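Local coordinates for Afp2 (Serratia entomophila, PDB 6RBN), which probably builds, together with Afp3, the contractile sheath around the inner tube of the anti-feeding prophage, a phage-tail-like injection particle, at residues R253-A258 / I333-V338. Sequence-based numbering, arbitrary orientation.
Sequences RRLFNA and IGLAAV
Apolar contact carries the meeting of helical residues 253-258 with 333-338, where a strand ends and runs on as loop. Four residues, all buried, do the touching, and the two backbones stay well apart: the nearest CA atoms, those of Leu255 and Ala337, are 7.6 Å from each other. Side chains alone therefore pack helix 250-267 against the end of strand 328-335 and the loop beyond, apart from one carbonyl oxygen. Phe256 and Leu335 reach tip to tip, with CE1 of the ring 3.5 Å from Leu335 CD1. CG of Phe256 stands anti to its carbonyl carbon (chi1 -73°), and from there the ring extends to Leu335, whose own CG sits in the crowded place between backbone N and carbonyl carbon (chi1 58°). Leu255, its CG anti to the backbone N (chi1 -170°), crosses Leu335 obliquely and brings CD1 4.2 Å from Leu335 CD1. The methyl of Ala337 points at the helix and touches both neighbours, CB lying 4.1 Å from Phe256 CE1 and 4.3 Å from Leu255 CD1.

That oxygen, Leu335 O, approaches Phe256 CZ to 3.4 Å, obliquely to the ring.

Both segments belong to the tail sheath C-terminal domain. The ring planes of Trp247 and Phe256 stand nearly perpendicular, Leu335 also touches Leu291 of helix 277-295 and Trp309 of strand 309-312, and strand 328-335 continues its sheet through parallel pairing of Ile333 and Gly334 with a strand of a neighbouring Afp3 chain.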
ATOM      1  N   ARG C 253     -78.316 -13.651 -31.305  1.00 68.77           N
ATOM      2  CA  ARG C 253     -78.750 -13.394 -29.939  1.00 68.77           C
ATOM      3  C   ARG C 253     -78.178 -14.429 -28.981  1.00 68.77           C
ATOM      4  O   ARG C 253     -77.616 -14.073 -27.942  1.00 68.77           O
ATOM      5  CB  ARG C 253     -80.275 -13.386 -29.821  1.00 68.77           C
ATOM      6  CG  ARG C 253     -80.677 -13.003 -28.416  1.00 68.77           C
ATOM      7  CD  ARG C 253     -80.392 -11.533 -28.247  1.00 68.77           C
ATOM      8  NE  ARG C 253     -80.202 -11.112 -26.869  1.00 68.77           N
ATOM      9  CZ  ARG C 253     -79.001 -11.040 -26.312  1.00 68.77           C
ATOM     10  NH1 ARG C 253     -77.936 -11.337 -27.031  1.00 68.77           N
ATOM     11  NH2 ARG C 253     -78.853 -10.659 -25.059  1.00 68.77           N
ATOM     12  N   ARG C 254     -78.303 -15.714 -29.325  1.00 68.45           N
ATOM     13  CA  ARG C 254     -77.729 -16.783 -28.512  1.00 68.45           C
ATOM     14  C   ARG C 254     -76.211 -16.775 -28.506  1.00 68.45           C
ATOM     15  O   ARG C 254     -75.613 -17.379 -27.613  1.00 68.45           O
ATOM     16  CB  ARG C 254     -78.207 -18.147 -28.996  1.00 68.45           C
ATOM     17  CG  ARG C 254     -79.608 -18.501 -28.590  1.00 68.45           C
ATOM     18  CD  ARG C 254     -79.978 -19.869 -29.117  1.00 68.45           C
ATOM     19  NE  ARG C 254     -79.018 -20.890 -28.711  1.00 68.45           N
ATOM     20  CZ  ARG C 254     -79.018 -21.514 -27.539  1.00 68.45           C
ATOM     21  NH1 ARG C 254     -79.920 -21.213 -26.618  1.00 68.45           N
ATOM     22  NH2 ARG C 254     -78.101 -22.429 -27.281  1.00 68.45           N
ATOM     23  N   LEU C 255     -75.576 -16.138 -29.490  1.00 66.48           N
ATOM     24  CA  LEU C 255     -74.129 -15.987 -29.438  1.00 66.48           C
ATOM     25  C   LEU C 255     -73.725 -15.051 -28.313  1.00 66.48           C
ATOM     26  O   LEU C 255     -72.797 -15.362 -27.563  1.00 66.48           O
ATOM     27  CB  LEU C 255     -73.593 -15.500 -30.787  1.00 66.48           C
ATOM     28  CG  LEU C 255     -72.092 -15.458 -31.119  1.00 66.48           C
ATOM     29  CD1 LEU C 255     -71.405 -14.162 -30.731  1.00 66.48           C
ATOM     30  CD2 LEU C 255     -71.388 -16.621 -30.444  1.00 66.48           C
ATOM     31  N   PHE C 256     -74.414 -13.918 -28.159  1.00 67.10           N
ATOM     32  CA  PHE C 256     -73.998 -12.993 -27.110  1.00 67.10           C
ATOM     33  C   PHE C 256     -74.386 -13.506 -25.734  1.00 67.10           C
ATOM     34  O   PHE C 256     -73.673 -13.242 -24.764  1.00 67.10           O
ATOM     35  CB  PHE C 256     -74.570 -11.578 -27.272  1.00 67.10           C
ATOM     36  CG  PHE C 256     -73.958 -10.752 -28.383  1.00 67.10           C
ATOM     37  CD1 PHE C 256     -73.242 -11.311 -29.426  1.00 67.10           C
ATOM     38  CD2 PHE C 256     -73.968  -9.377 -28.272  1.00 67.10           C
ATOM     39  CE1 PHE C 256     -72.690 -10.521 -30.408  1.00 67.10           C
ATOM     40  CE2 PHE C 256     -73.394  -8.580 -29.235  1.00 67.10           C
ATOM     41  CZ  PHE C 256     -72.748  -9.155 -30.300  1.00 67.10           C
ATOM     42  N   ASN C 257     -75.495 -14.240 -25.628  1.00 67.59           N
ATOM     43  CA  ASN C 257     -75.870 -14.833 -24.348  1.00 67.59           C
ATOM     44  C   ASN C 257     -74.870 -15.889 -23.904  1.00 67.59           C
ATOM     45  O   ASN C 257     -74.658 -16.068 -22.704  1.00 67.59           O
ATOM     46  CB  ASN C 257     -77.266 -15.445 -24.431  1.00 67.59           C
ATOM     47  CG  ASN C 257     -78.341 -14.407 -24.593  1.00 67.59           C
ATOM     48  OD1 ASN C 257     -78.271 -13.332 -24.009  1.00 67.59           O
ATOM     49  ND2 ASN C 257     -79.355 -14.726 -25.382  1.00 67.59           N
ATOM     50  N   ALA C 258     -74.239 -16.583 -24.848  1.00 67.45           N
ATOM     51  CA  ALA C 258     -73.172 -17.507 -24.485  1.00 67.45           C
ATOM     52  C   ALA C 258     -71.912 -16.759 -24.076  1.00 67.45           C
ATOM     53  O   ALA C 258     -71.173 -17.213 -23.198  1.00 67.45           O
ATOM     54  CB  ALA C 258     -72.881 -18.452 -25.649  1.00 67.45           C
ATOM     55  N   ILE C 333     -67.014  -3.976 -23.751  1.00 63.16           N
ATOM     56  CA  ILE C 333     -66.575  -4.992 -24.696  1.00 63.16           C
ATOM     57  C   ILE C 333     -67.474  -4.897 -25.917  1.00 63.16           C
ATOM     58  O   ILE C 333     -68.698  -4.836 -25.782  1.00 63.16           O
ATOM     59  CB  ILE C 333     -66.652  -6.395 -24.065  1.00 63.16           C
ATOM     60  CG1 ILE C 333     -65.768  -6.469 -22.822  1.00 63.16           C
ATOM     61  CG2 ILE C 333     -66.240  -7.461 -25.054  1.00 63.16           C
ATOM     62  CD1 ILE C 333     -66.047  -7.630 -21.935  1.00 63.16           C
ATOM     63  N   GLY C 334     -66.882  -4.863 -27.091  1.00 64.07           N
ATOM     64  CA  GLY C 334     -67.646  -4.910 -28.326  1.00 64.07           C
ATOM     65  C   GLY C 334     -67.114  -6.009 -29.212  1.00 64.07           C
ATOM     66  O   GLY C 334     -65.911  -6.217 -29.292  1.00 64.07           O
ATOM     67  N   LEU C 335     -68.026  -6.720 -29.869  1.00 64.10           N
ATOM     68  CA  LEU C 335     -67.633  -7.873 -30.669  1.00 64.10           C
ATOM     69  C   LEU C 335     -68.674  -8.114 -31.753  1.00 64.10           C
ATOM     70  O   LEU C 335     -69.859  -7.860 -31.548  1.00 64.10           O
ATOM     71  CB  LEU C 335     -67.434  -9.104 -29.774  1.00 64.10           C
ATOM     72  CG  LEU C 335     -68.534  -9.656 -28.868  1.00 64.10           C
ATOM     73  CD1 LEU C 335     -69.275 -10.791 -29.522  1.00 64.10           C
ATOM     74  CD2 LEU C 335     -67.951 -10.089 -27.542  1.00 64.10           C
ATOM     75  N   ALA C 336     -68.214  -8.596 -32.905  1.00 67.47           N
ATOM     76  CA  ALA C 336     -69.026  -8.697 -34.111  1.00 67.47           C
ATOM     77  C   ALA C 336     -69.370 -10.151 -34.403  1.00 67.47           C
ATOM     78  O   ALA C 336     -68.508 -11.028 -34.303  1.00 67.47           O
ATOM     79  CB  ALA C 336     -68.299  -8.082 -35.306  1.00 67.47           C
ATOM     80  N   ALA C 337     -70.619 -10.395 -34.780  1.00 68.75           N
ATOM     81  CA  ALA C 337     -71.115 -11.738 -35.040  1.00 68.75           C
ATOM     82  C   ALA C 337     -71.330 -11.962 -36.534  1.00 68.75           C
ATOM     83  O   ALA C 337     -71.362 -11.027 -37.335  1.00 68.75           O
ATOM     84  CB  ALA C 337     -72.416 -11.982 -34.274  1.00 68.75           C
ATOM     85  N   VAL C 338     -71.486 -13.232 -36.898  1.00 70.79           N
ATOM     86  CA  VAL C 338     -71.675 -13.648 -38.283  1.00 70.79           C
ATOM     87  C   VAL C 338     -73.164 -13.832 -38.535  1.00 70.79           C
ATOM     88  O   VAL C 338     -73.839 -14.559 -37.797  1.00 70.79           O
ATOM     89  CB  VAL C 338     -70.909 -14.947 -38.581  1.00 70.79           C
ATOM     90  CG1 VAL C 338     -71.113 -15.369 -40.025  1.00 70.79           C
ATOM     91  CG2 VAL C 338     -69.440 -14.789 -38.272  1.00 70.79           C
TER